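Local coordinates for putative exported protein (Bordetella pertussis Tohama I, PDB 2PFZ) that binds pyroglutamic acid as the extracytoplasmic solute receptor of a tripartite ATP-independent periplasmic transport system, presumably delivering it for uptake, at residues 48-51 and 52-56. Residues are numbered along the deposited sequence; the frame is centred on the assembly and turned at random.
Sequences PEIK and RAVQG
Bends at chi3 (105°) and chi4 in Lys51, and at chi2 (-89°) and chi3 in Arg52, send the two long side chains opposite ways along the short helix 50-55. Lys51 runs forward alongside the extended Gln55, the two pointing the same way. Arg52 folds back toward the start of the helix: its guanidinium has Glu49 O over one face, and NH2 sits 4.2 Å from Glu49 CB. Glu49 OE1 is 4.9 Å from Arg52 NH2, too far for a contact, and is hydrogen-bonded to Lys46 N.

Ala53 N donates to Glu49 O at 3.0 Å in the carbonyl plane, and Val54 N to Ile50 O and Gln55 N to Lys51 O follow. At the first turn a water bridges instead, giving a hydrogen to Pro48 O and accepting one from Arg52 N at 2.9 Å. On the buried side Ile50 CG2 meets Val54 CG2 at 4.5 Å; Ile50 rests on Ile64 of strand 61-65, Val54 on Met111 of strand 111-118, so the helix packs against the three-stranded antiparallel sheet, its Ile50 side chain about 12 Å from the bound pyroglutamic acid. Lys51 NZ makes a long, weak ion pair with Glu72. With no close ion pair between the two segments, the polar links across this turn are three carbonyls gripped by N-H groups four residues on, and the water between Pro48 O and Arg52 N.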
loop_
_atom_site.group_PDB
_atom_site.type_symbol
_atom_site.label_atom_id
_atom_site.label_comp_id
_atom_site.label_asym_id
_atom_site.label_seq_id
_atom_site.Cartn_x
_atom_site.Cartn_y
_atom_site.Cartn_z
ATOM N N PRO A 48 -5.157 -10.576 1.811
ATOM C CA PRO A 48 -4.113 -11.551 2.121
ATOM C C PRO A 48 -3.996 -12.688 1.115
ATOM O O PRO A 48 -2.968 -13.393 1.126
ATOM C CB PRO A 48 -4.550 -12.129 3.480
ATOM C CG PRO A 48 -5.497 -11.111 4.054
ATOM C CD PRO A 48 -6.231 -10.604 2.833
ATOM N N GLU A 49 -5.014 -12.836 0.258
ATOM C CA GLU A 49 -5.137 -13.996 -0.663
ATOM C C GLU A 49 -4.622 -13.763 -2.081
ATOM O O GLU A 49 -4.376 -14.727 -2.821
ATOM C CB GLU A 49 -6.596 -14.434 -0.771
ATOM C CG GLU A 49 -7.233 -14.841 0.529
ATOM C CD GLU A 49 -8.735 -15.023 0.423
ATOM O OE1 GLU A 49 -9.346 -14.655 -0.627
ATOM O OE2 GLU A 49 -9.306 -15.503 1.437
ATOM N N ILE A 50 -4.443 -12.503 -2.463
ATOM C CA ILE A 50 -4.301 -12.176 -3.897
ATOM C C ILE A 50 -2.969 -12.689 -4.491
ATOM O O ILE A 50 -2.939 -13.185 -5.640
ATOM C CB ILE A 50 -4.626 -10.678 -4.205
ATOM C CG1 ILE A 50 -6.120 -10.390 -3.957
ATOM C CG2 ILE A 50 -4.255 -10.309 -5.653
ATOM C CD1 ILE A 50 -6.485 -8.909 -3.927
ATOM N N LYS A 51 -1.888 -12.643 -3.707
ATOM C CA LYS A 51 -0.590 -13.061 -4.238
ATOM C C LYS A 51 -0.617 -14.555 -4.541
ATOM O O LYS A 51 -0.155 -14.977 -5.608
ATOM C CB LYS A 51 0.587 -12.723 -3.305
ATOM C CG LYS A 51 2.008 -13.004 -3.925
ATOM C CD LYS A 51 3.140 -12.897 -2.842
ATOM C CE LYS A 51 3.653 -14.322 -2.446
ATOM N NZ LYS A 51 2.578 -15.438 -2.641
ATOM N N ARG A 52 -1.174 -15.342 -3.614
ATOM C CA ARG A 52 -1.325 -16.793 -3.828
ATOM C C ARG A 52 -2.252 -17.093 -5.012
ATOM O O ARG A 52 -1.996 -18.021 -5.786
ATOM C CB ARG A 52 -1.832 -17.466 -2.541
ATOM C CG ARG A 52 -1.939 -18.991 -2.568
ATOM C CD ARG A 52 -3.315 -19.477 -3.077
ATOM N NE ARG A 52 -4.418 -19.114 -2.178
ATOM C CZ ARG A 52 -5.658 -18.843 -2.575
ATOM N NH1 ARG A 52 -5.956 -18.884 -3.865
ATOM N NH2 ARG A 52 -6.591 -18.517 -1.680
ATOM N N ALA A 53 -3.313 -16.297 -5.163
ATOM C CA ALA A 53 -4.233 -16.451 -6.302
ATOM C C ALA A 53 -3.521 -16.281 -7.652
ATOM O O ALA A 53 -3.741 -17.069 -8.570
ATOM C CB ALA A 53 -5.402 -15.494 -6.171
ATOM N N VAL A 54 -2.650 -15.277 -7.762
ATOM C CA VAL A 54 -1.883 -15.043 -8.986
ATOM C C VAL A 54 -0.730 -16.072 -9.122
ATOM O O VAL A 54 -0.434 -16.521 -10.217
ATOM C CB VAL A 54 -1.313 -13.592 -9.050
ATOM C CG1 VAL A 54 -0.411 -13.405 -10.283
ATOM C CG2 VAL A 54 -2.445 -12.575 -9.057
ATOM N N GLN A 55 -0.098 -16.452 -8.010
ATOM C CA GLN A 55 0.945 -17.455 -8.049
ATOM C C GLN A 55 0.463 -18.771 -8.663
ATOM O O GLN A 55 1.201 -19.410 -9.434
ATOM C CB GLN A 55 1.495 -17.731 -6.654
ATOM C CG GLN A 55 2.701 -18.640 -6.677
ATOM C CD GLN A 55 3.262 -18.908 -5.310
ATOM O OE1 GLN A 55 4.186 -19.701 -5.168
ATOM N NE2 GLN A 55 2.724 -18.240 -4.290
ATOM N N GLY A 56 -0.752 -19.179 -8.308
ATOM C CA GLY A 56 -1.313 -20.472 -8.757
ATOM C C GLY A 56 -2.005 -20.315 -10.097
ATOM O O GLY A 56 -2.590 -21.280 -10.626
HETATM O O HOH W 1 -1.530 -14.342 -0.905
#